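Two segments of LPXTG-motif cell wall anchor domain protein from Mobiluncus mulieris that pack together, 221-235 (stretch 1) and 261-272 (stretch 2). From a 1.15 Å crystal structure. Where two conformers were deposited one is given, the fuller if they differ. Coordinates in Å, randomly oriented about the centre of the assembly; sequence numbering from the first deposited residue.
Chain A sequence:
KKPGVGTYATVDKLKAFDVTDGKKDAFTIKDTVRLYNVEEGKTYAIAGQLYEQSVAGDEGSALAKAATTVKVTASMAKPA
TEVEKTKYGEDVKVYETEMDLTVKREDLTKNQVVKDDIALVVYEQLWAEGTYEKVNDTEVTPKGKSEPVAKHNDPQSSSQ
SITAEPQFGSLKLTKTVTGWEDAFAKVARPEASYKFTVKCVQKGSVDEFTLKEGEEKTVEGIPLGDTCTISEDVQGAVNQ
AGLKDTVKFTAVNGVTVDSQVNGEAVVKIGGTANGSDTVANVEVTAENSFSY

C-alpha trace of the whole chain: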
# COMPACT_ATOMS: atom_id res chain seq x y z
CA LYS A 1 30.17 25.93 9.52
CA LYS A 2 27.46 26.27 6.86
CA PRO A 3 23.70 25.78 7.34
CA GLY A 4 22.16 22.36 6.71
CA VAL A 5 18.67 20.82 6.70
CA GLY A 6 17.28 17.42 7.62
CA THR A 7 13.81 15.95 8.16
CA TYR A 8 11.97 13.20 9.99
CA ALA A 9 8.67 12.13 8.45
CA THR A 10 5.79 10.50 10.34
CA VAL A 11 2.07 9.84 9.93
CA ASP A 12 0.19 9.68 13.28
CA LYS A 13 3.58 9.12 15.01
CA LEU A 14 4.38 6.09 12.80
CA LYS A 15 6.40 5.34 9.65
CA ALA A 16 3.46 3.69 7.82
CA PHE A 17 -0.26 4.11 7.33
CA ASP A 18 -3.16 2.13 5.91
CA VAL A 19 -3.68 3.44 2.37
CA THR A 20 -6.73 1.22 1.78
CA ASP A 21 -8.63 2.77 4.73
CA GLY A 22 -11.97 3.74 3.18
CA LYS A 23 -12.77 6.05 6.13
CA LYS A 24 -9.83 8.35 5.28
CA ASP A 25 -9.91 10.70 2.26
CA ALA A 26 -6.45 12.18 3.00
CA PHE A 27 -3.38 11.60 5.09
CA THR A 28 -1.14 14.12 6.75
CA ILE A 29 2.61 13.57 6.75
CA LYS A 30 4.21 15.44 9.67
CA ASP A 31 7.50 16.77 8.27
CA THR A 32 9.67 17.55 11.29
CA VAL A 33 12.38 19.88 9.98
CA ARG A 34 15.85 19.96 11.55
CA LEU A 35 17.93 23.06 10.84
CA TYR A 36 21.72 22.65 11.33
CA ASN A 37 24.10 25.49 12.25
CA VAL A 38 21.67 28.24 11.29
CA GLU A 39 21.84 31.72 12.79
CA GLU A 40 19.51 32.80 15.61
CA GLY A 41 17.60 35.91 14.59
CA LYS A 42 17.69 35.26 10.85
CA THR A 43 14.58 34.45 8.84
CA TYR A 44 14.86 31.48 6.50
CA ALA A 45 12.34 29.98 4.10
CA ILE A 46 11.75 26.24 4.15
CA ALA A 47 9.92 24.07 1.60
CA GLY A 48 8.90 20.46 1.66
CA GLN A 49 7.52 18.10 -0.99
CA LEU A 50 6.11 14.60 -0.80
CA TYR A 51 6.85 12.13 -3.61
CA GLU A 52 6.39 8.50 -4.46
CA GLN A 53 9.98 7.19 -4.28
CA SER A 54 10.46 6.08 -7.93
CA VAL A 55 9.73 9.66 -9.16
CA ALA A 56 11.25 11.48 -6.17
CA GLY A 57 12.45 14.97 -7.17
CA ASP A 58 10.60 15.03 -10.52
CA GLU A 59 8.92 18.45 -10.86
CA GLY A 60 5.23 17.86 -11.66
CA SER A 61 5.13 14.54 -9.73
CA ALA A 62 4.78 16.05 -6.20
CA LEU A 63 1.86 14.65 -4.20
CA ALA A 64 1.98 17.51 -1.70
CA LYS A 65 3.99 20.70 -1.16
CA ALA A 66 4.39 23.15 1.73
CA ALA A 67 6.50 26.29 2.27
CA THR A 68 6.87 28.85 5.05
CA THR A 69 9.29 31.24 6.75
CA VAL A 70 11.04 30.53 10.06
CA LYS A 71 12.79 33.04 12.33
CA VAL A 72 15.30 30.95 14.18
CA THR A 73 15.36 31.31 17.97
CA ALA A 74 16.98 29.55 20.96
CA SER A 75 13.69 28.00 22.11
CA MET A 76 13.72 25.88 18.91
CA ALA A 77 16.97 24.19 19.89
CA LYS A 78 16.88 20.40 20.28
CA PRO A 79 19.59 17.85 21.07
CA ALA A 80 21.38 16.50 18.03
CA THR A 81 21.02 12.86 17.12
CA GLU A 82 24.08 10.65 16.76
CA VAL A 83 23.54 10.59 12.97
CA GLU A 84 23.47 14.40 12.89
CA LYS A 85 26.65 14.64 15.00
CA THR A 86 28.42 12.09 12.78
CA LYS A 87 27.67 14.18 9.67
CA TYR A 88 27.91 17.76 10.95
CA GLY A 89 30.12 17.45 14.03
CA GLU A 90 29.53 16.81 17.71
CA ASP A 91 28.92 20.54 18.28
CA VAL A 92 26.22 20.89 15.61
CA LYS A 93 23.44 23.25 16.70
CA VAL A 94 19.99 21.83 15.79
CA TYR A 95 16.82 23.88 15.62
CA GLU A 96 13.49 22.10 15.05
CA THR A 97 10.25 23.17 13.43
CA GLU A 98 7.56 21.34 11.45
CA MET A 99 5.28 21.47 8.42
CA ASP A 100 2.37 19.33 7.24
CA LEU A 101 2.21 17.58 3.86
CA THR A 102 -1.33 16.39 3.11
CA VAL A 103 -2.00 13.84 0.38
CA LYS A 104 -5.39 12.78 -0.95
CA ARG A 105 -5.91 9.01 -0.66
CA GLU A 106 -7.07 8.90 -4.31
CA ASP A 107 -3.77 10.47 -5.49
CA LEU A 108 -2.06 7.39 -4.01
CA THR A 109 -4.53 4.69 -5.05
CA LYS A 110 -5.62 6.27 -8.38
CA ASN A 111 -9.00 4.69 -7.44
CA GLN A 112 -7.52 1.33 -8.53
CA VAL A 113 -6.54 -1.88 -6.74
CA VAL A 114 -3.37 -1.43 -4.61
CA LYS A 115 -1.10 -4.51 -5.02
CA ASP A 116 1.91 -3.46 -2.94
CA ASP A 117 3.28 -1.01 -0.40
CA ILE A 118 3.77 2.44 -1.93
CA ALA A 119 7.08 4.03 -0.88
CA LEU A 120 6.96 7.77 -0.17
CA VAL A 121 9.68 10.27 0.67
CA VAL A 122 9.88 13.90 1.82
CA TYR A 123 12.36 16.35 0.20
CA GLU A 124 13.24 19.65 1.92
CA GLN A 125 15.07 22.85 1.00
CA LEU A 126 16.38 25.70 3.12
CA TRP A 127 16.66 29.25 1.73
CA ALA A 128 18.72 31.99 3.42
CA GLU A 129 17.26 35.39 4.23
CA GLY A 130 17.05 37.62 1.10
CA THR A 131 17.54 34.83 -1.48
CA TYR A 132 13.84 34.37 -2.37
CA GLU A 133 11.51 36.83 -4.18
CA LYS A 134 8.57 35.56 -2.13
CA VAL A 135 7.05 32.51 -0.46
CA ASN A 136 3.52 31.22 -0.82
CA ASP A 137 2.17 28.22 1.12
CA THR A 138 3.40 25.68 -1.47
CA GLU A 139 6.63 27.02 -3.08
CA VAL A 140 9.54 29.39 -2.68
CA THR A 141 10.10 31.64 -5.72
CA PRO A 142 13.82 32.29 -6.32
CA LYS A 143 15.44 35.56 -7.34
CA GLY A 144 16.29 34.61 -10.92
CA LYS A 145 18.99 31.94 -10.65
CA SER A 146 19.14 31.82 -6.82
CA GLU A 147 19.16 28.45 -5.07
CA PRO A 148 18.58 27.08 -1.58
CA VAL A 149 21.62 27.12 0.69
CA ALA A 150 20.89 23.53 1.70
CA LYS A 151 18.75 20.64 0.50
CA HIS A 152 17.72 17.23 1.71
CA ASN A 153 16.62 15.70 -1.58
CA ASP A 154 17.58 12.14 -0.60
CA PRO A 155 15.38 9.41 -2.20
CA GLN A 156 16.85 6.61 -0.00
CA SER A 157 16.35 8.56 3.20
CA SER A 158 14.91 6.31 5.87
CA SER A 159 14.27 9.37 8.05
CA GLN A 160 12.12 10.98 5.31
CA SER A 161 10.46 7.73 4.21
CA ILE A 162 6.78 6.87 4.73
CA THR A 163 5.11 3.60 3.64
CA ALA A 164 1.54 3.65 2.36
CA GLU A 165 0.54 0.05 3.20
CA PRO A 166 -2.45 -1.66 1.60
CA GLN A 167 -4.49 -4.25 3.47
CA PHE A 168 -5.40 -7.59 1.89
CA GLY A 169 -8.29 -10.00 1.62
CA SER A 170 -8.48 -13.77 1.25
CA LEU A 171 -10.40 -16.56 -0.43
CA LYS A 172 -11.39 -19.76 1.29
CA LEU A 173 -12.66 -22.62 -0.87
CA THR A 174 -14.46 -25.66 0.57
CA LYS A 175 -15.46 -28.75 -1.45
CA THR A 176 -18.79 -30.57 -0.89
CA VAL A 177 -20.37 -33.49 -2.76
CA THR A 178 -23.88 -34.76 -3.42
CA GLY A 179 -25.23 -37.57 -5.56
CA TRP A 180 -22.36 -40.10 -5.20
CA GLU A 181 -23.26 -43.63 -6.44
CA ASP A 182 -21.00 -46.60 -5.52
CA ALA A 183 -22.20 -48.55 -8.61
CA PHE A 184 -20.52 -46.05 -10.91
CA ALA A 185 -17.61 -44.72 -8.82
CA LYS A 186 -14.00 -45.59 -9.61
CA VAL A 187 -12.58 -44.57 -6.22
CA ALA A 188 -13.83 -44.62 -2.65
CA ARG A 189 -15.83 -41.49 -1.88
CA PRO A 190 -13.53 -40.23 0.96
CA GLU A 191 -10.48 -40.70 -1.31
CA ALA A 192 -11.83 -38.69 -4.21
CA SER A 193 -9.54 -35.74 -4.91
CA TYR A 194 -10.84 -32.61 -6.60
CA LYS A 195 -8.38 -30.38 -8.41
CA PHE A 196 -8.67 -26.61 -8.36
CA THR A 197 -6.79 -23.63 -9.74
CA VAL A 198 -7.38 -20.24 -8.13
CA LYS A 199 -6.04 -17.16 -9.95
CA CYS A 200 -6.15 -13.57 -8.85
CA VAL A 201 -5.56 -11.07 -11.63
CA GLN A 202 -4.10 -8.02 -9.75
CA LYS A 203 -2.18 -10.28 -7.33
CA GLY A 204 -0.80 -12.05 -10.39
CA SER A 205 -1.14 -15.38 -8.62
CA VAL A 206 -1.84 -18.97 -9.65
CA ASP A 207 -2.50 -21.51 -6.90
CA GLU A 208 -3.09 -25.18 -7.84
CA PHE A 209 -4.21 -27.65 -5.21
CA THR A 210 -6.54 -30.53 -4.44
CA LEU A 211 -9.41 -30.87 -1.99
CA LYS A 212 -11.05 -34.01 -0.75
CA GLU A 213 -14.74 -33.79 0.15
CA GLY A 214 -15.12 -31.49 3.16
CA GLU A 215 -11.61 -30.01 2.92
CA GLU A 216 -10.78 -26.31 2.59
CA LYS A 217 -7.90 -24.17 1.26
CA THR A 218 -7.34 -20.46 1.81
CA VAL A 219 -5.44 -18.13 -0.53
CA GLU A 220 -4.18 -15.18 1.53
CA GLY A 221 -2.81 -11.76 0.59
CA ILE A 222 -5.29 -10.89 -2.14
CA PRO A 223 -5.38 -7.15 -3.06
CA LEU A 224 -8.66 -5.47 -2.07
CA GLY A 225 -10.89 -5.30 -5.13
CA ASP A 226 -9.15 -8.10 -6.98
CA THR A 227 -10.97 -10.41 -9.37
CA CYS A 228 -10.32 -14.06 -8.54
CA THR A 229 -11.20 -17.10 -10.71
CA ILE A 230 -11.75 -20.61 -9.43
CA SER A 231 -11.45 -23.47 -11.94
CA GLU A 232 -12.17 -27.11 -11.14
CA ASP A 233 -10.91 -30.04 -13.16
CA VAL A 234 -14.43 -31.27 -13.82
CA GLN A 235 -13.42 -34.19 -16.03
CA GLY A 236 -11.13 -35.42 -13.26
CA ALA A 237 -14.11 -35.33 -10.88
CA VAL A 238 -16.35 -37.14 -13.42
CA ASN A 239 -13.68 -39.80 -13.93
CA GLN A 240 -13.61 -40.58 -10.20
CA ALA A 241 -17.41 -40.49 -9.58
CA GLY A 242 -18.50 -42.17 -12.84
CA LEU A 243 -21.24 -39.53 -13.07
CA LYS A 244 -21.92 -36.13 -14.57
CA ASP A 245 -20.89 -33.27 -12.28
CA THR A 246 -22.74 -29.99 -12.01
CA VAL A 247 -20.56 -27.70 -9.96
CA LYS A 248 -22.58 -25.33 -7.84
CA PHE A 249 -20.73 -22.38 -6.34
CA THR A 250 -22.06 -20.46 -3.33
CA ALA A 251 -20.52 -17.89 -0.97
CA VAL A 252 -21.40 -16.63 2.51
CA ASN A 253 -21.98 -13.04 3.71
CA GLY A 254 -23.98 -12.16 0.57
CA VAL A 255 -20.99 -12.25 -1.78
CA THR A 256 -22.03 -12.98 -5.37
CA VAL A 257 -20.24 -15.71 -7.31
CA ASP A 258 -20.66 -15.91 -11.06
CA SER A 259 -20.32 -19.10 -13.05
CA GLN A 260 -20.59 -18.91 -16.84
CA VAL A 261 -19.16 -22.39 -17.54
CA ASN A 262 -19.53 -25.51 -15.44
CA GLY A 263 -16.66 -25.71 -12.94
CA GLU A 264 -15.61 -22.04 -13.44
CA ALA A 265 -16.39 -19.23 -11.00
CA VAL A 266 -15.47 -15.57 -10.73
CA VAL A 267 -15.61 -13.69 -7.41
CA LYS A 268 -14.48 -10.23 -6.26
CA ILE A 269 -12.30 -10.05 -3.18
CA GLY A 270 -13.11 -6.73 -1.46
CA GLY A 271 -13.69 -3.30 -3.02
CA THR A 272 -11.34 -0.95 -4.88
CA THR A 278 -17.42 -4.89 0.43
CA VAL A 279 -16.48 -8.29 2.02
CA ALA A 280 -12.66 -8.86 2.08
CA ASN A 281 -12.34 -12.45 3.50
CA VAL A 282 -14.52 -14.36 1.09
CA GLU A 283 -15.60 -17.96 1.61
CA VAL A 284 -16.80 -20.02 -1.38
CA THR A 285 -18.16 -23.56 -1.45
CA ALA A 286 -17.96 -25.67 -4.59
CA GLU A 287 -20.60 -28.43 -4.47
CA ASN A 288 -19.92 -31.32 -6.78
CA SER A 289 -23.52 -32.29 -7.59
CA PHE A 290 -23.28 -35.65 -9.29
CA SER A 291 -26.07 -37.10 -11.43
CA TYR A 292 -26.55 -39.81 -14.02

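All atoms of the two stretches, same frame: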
# COMPACT_ATOMS: atom_id res chain seq x y z
N GLY A 221 -3.57 -12.85 1.22
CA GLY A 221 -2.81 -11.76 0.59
C GLY A 221 -3.34 -11.28 -0.75
O GLY A 221 -2.57 -10.90 -1.64
N ILE A 222 -4.66 -11.30 -0.90
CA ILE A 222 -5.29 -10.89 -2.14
C ILE A 222 -5.57 -9.37 -2.06
O ILE A 222 -6.25 -8.93 -1.12
CB ILE A 222 -6.60 -11.67 -2.42
CG1 ILE A 222 -6.28 -13.17 -2.46
CG2 ILE A 222 -7.17 -11.19 -3.73
CD1 ILE A 222 -7.50 -14.07 -2.58
N PRO A 223 -5.09 -8.58 -3.04
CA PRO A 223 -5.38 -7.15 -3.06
C PRO A 223 -6.90 -6.87 -2.98
O PRO A 223 -7.69 -7.56 -3.61
CB PRO A 223 -4.82 -6.70 -4.41
CG PRO A 223 -3.70 -7.64 -4.67
CD PRO A 223 -4.20 -8.96 -4.15
N LEU A 224 -7.27 -5.86 -2.22
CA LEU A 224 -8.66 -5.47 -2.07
C LEU A 224 -9.21 -4.95 -3.40
O LEU A 224 -8.64 -4.07 -4.04
CB LEU A 224 -8.78 -4.44 -0.96
CG LEU A 224 -8.46 -5.00 0.43
CD1 LEU A 224 -8.44 -3.85 1.44
CD2 LEU A 224 -9.44 -6.08 0.87
N GLY A 225 -10.31 -5.56 -3.82
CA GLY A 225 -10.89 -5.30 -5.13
C GLY A 225 -10.45 -6.20 -6.25
O GLY A 225 -10.83 -5.98 -7.40
N ASP A 226 -9.64 -7.22 -5.95
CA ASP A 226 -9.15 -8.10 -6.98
C ASP A 226 -10.29 -8.98 -7.50
O ASP A 226 -11.34 -9.20 -6.84
CB ASP A 226 -8.01 -8.99 -6.46
CG ASP A 226 -7.02 -9.37 -7.53
OD1 ASP A 226 -7.29 -9.15 -8.75
OD2 ASP A 226 -5.93 -9.87 -7.16
N THR A 227 -10.11 -9.41 -8.74
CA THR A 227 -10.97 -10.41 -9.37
C THR A 227 -10.24 -11.74 -9.28
O THR A 227 -9.09 -11.86 -9.72
CB THR A 227 -11.23 -10.06 -10.84
OG1 THR A 227 -11.95 -8.84 -10.90
CG2 THR A 227 -12.03 -11.14 -11.57
N CYS A 228 -10.91 -12.76 -8.70
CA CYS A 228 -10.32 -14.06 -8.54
C CYS A 228 -11.17 -15.10 -9.33
O CYS A 228 -12.43 -15.06 -9.26
CB CYS A 228 -10.37 -14.37 -7.08
SG CYS A 228 -10.22 -16.07 -6.57
N THR A 229 -10.53 -16.01 -10.03
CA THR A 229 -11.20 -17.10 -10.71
C THR A 229 -10.87 -18.39 -10.01
O THR A 229 -9.77 -18.60 -9.48
CB THR A 229 -10.85 -17.17 -12.21
OG1 THR A 229 -9.45 -17.38 -12.40
CG2 THR A 229 -11.25 -15.88 -12.92
N ILE A 230 -11.88 -19.27 -9.98
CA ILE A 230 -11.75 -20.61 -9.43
C ILE A 230 -12.12 -21.55 -10.57
O ILE A 230 -13.21 -21.43 -11.15
CB ILE A 230 -12.74 -20.81 -8.25
CG1 ILE A 230 -12.50 -19.78 -7.16
CG2 ILE A 230 -12.61 -22.20 -7.67
CD1 ILE A 230 -13.63 -19.65 -6.17
N SER A 231 -11.26 -22.53 -10.84
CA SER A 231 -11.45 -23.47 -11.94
C SER A 231 -11.26 -24.87 -11.40
O SER A 231 -10.18 -25.19 -10.87
CB SER A 231 -10.39 -23.25 -13.03
OG SER A 231 -10.40 -21.93 -13.52
N GLU A 232 -12.28 -25.70 -11.51
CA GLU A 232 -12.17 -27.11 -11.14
C GLU A 232 -11.85 -27.96 -12.35
O GLU A 232 -12.35 -27.71 -13.44
CB GLU A 232 -13.49 -27.61 -10.53
CG GLU A 232 -13.34 -28.95 -9.85
CD GLU A 232 -14.58 -29.43 -9.14
OE1 GLU A 232 -15.50 -28.62 -8.88
OE2 GLU A 232 -14.59 -30.63 -8.84
N ASP A 233 -11.06 -29.01 -12.16
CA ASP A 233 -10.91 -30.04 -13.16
C ASP A 233 -12.14 -30.95 -13.11
O ASP A 233 -12.15 -31.97 -12.42
CB ASP A 233 -9.62 -30.83 -12.92
CG ASP A 233 -9.35 -31.89 -13.98
OD1 ASP A 233 -10.20 -32.17 -14.85
OD2 ASP A 233 -8.23 -32.45 -13.94
N VAL A 234 -13.14 -30.58 -13.89
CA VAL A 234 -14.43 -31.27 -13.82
C VAL A 234 -14.31 -32.69 -14.37
O VAL A 234 -14.88 -33.63 -13.79
CB VAL A 234 -15.56 -30.49 -14.54
CG1 VAL A 234 -16.86 -31.29 -14.47
CG2 VAL A 234 -15.75 -29.13 -13.90
N GLN A 235 -13.55 -32.86 -15.45
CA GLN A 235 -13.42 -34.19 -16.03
C GLN A 235 -12.75 -35.13 -15.04
O GLN A 235 -13.12 -36.30 -14.96
CB GLN A 235 -12.64 -34.16 -17.35
CG GLN A 235 -12.64 -35.48 -18.10
CD GLN A 235 -14.03 -35.92 -18.51
OE1 GLN A 235 -14.74 -35.20 -19.21
NE2 GLN A 235 -14.44 -37.11 -18.08
N VAL A 261 -19.45 -21.06 -17.00
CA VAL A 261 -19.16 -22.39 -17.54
C VAL A 261 -19.06 -23.33 -16.35
O VAL A 261 -18.61 -22.93 -15.29
CB VAL A 261 -17.84 -22.39 -18.34
CG1 VAL A 261 -17.41 -23.81 -18.73
CG2 VAL A 261 -17.98 -21.53 -19.60
N ASN A 262 -19.53 -24.56 -16.53
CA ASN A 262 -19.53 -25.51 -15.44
C ASN A 262 -18.12 -25.72 -14.91
O ASN A 262 -17.20 -26.04 -15.67
CB ASN A 262 -20.14 -26.82 -15.90
CG ASN A 262 -20.32 -27.80 -14.76
OD1 ASN A 262 -20.91 -27.47 -13.74
ND2 ASN A 262 -19.83 -29.00 -14.93
N GLY A 263 -17.96 -25.55 -13.60
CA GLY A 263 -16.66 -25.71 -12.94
C GLY A 263 -15.81 -24.45 -12.89
O GLY A 263 -14.70 -24.50 -12.36
N GLU A 264 -16.33 -23.32 -13.40
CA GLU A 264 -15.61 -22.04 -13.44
C GLU A 264 -16.39 -21.00 -12.68
O GLU A 264 -17.60 -20.81 -12.92
CB GLU A 264 -15.44 -21.56 -14.88
CG GLU A 264 -14.65 -22.50 -15.78
CD GLU A 264 -13.18 -22.55 -15.44
OE1 GLU A 264 -12.65 -21.59 -14.82
OE2 GLU A 264 -12.55 -23.55 -15.80
N ALA A 265 -15.75 -20.31 -11.74
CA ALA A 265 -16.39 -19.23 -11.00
C ALA A 265 -15.52 -18.00 -11.05
O ALA A 265 -14.28 -18.09 -11.22
CB ALA A 265 -16.60 -19.63 -9.56
N VAL A 266 -16.14 -16.85 -10.87
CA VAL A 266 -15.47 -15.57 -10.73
C VAL A 266 -16.04 -14.90 -9.49
O VAL A 266 -17.27 -14.85 -9.31
CB VAL A 266 -15.68 -14.66 -11.95
CG1 VAL A 266 -14.88 -13.36 -11.80
CG2 VAL A 266 -15.28 -15.38 -13.23
N VAL A 267 -15.18 -14.36 -8.63
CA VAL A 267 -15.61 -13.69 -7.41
C VAL A 267 -14.70 -12.49 -7.17
O VAL A 267 -13.50 -12.53 -7.51
CB VAL A 267 -15.64 -14.69 -6.23
CG1 VAL A 267 -14.25 -15.23 -5.91
CG2 VAL A 267 -16.32 -14.11 -5.01
N LYS A 268 -15.24 -11.41 -6.62
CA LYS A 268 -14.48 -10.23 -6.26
C LYS A 268 -14.08 -10.38 -4.81
O LYS A 268 -14.89 -10.84 -3.97
CB LYS A 268 -15.33 -8.97 -6.40
CG LYS A 268 -15.85 -8.68 -7.80
CD LYS A 268 -14.77 -8.33 -8.81
CE LYS A 268 -14.00 -7.05 -8.46
NZ LYS A 268 -14.86 -5.84 -8.29
N ILE A 269 -12.83 -9.97 -4.52
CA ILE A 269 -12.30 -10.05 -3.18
C ILE A 269 -12.11 -8.61 -2.69
O ILE A 269 -11.09 -7.98 -2.96
CB ILE A 269 -10.95 -10.81 -3.18
CG1 ILE A 269 -11.05 -12.16 -3.90
CG2 ILE A 269 -10.43 -10.99 -1.76
CD1 ILE A 269 -12.02 -13.15 -3.30
N GLY A 270 -13.13 -8.10 -1.98
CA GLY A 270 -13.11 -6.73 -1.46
C GLY A 270 -13.48 -5.71 -2.51
O GLY A 270 -13.77 -6.06 -3.65
N GLY A 271 -13.46 -4.44 -2.11
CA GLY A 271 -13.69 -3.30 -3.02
C GLY A 271 -12.43 -2.51 -3.31
O GLY A 271 -11.44 -2.61 -2.58
N THR A 272 -12.49 -1.71 -4.37
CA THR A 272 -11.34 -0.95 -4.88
C THR A 272 -10.89 0.18 -3.95
O THR A 272 -11.37 0.33 -2.84
CB THR A 272 -11.65 -0.34 -6.27
OG1 THR A 272 -12.26 -1.33 -7.11
CG2 THR A 272 -10.39 0.16 -6.95
O HOH W 1 -12.64 -3.88 -7.73
O HOH W 2 -12.97 -26.02 -15.61

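An antiparallel pair of β-strands shows how a sheet sorts its side chains, mostly apolar on one face and more polar on the other, while the backbone supplies hydrogen bonds that do not depend on side-chain type.

The apolar centre lies on the face shared by C228, I230, A265, V267 and I269. I269 gives up the most area of any residue to its partner stretch, in a contact that buries 921 Å² in all. I269 CG2 meets I222 CG2 at 3.8 Å and I269 CG1 lies 3.9 Å from C228 CB, so this branched side chain links I222, in the preceding strand, to the centre of the ladder. Further along, I230 CB stands 4.2 Å from A265 CB; the small alanine faces the bulkier isoleucine, and I230 CD1 reaches on to V267 CG1 at 4.5 Å. D226 starts on this same buried face, but its end leads away and its carboxylate is satisfied elsewhere in the structure.

Beneath these side chains the strand beginning at D226 and strand 264–269 run at 159° to one another, and the backbone alternates wide and narrow pairs. At the wide ones, C228 N donates to V267 O and V267 N to C228 O, both at 2.9 Å; I230 N reaches A265 O at 2.9 Å and A265 N reaches I230 O at 2.8 Å. I269 N to D226 O (2.9 Å) extends the ladder, but the return bond from D226 N to I269 O is weak at 3.4 Å. The same carbonyl is better served by G225 N, 2.7 Å from I269 O. At the other end E232 N donates to G263 O at 2.8 Å.

Glycines suit these ends. G225 and G263 each occupy the third position of a type II turn, with positive phi. A β-carbon on G263 would lie only 2.3 Å from V234 CG2; without one, G263 CA packs against V234 CG2 at 3.7 Å. Likewise, one on G270 would clash with L224 CD2.

The opposite face is more open and more polar. T227 CG2 and V266 CG1 still touch at 3.6 Å. The K268 chain, m at all four chi angles, curls back so that K268 NZ donates to a water 3.0 Å away, which also donates to G225 O at 2.8 Å and bonds T272 OG1 at 2.7 Å. At the far edge S231 OG donates to E264 OE1 (2.6 Å), and a second water donates to both E264 OE2 (2.5 Å) and E232 O (2.8 Å).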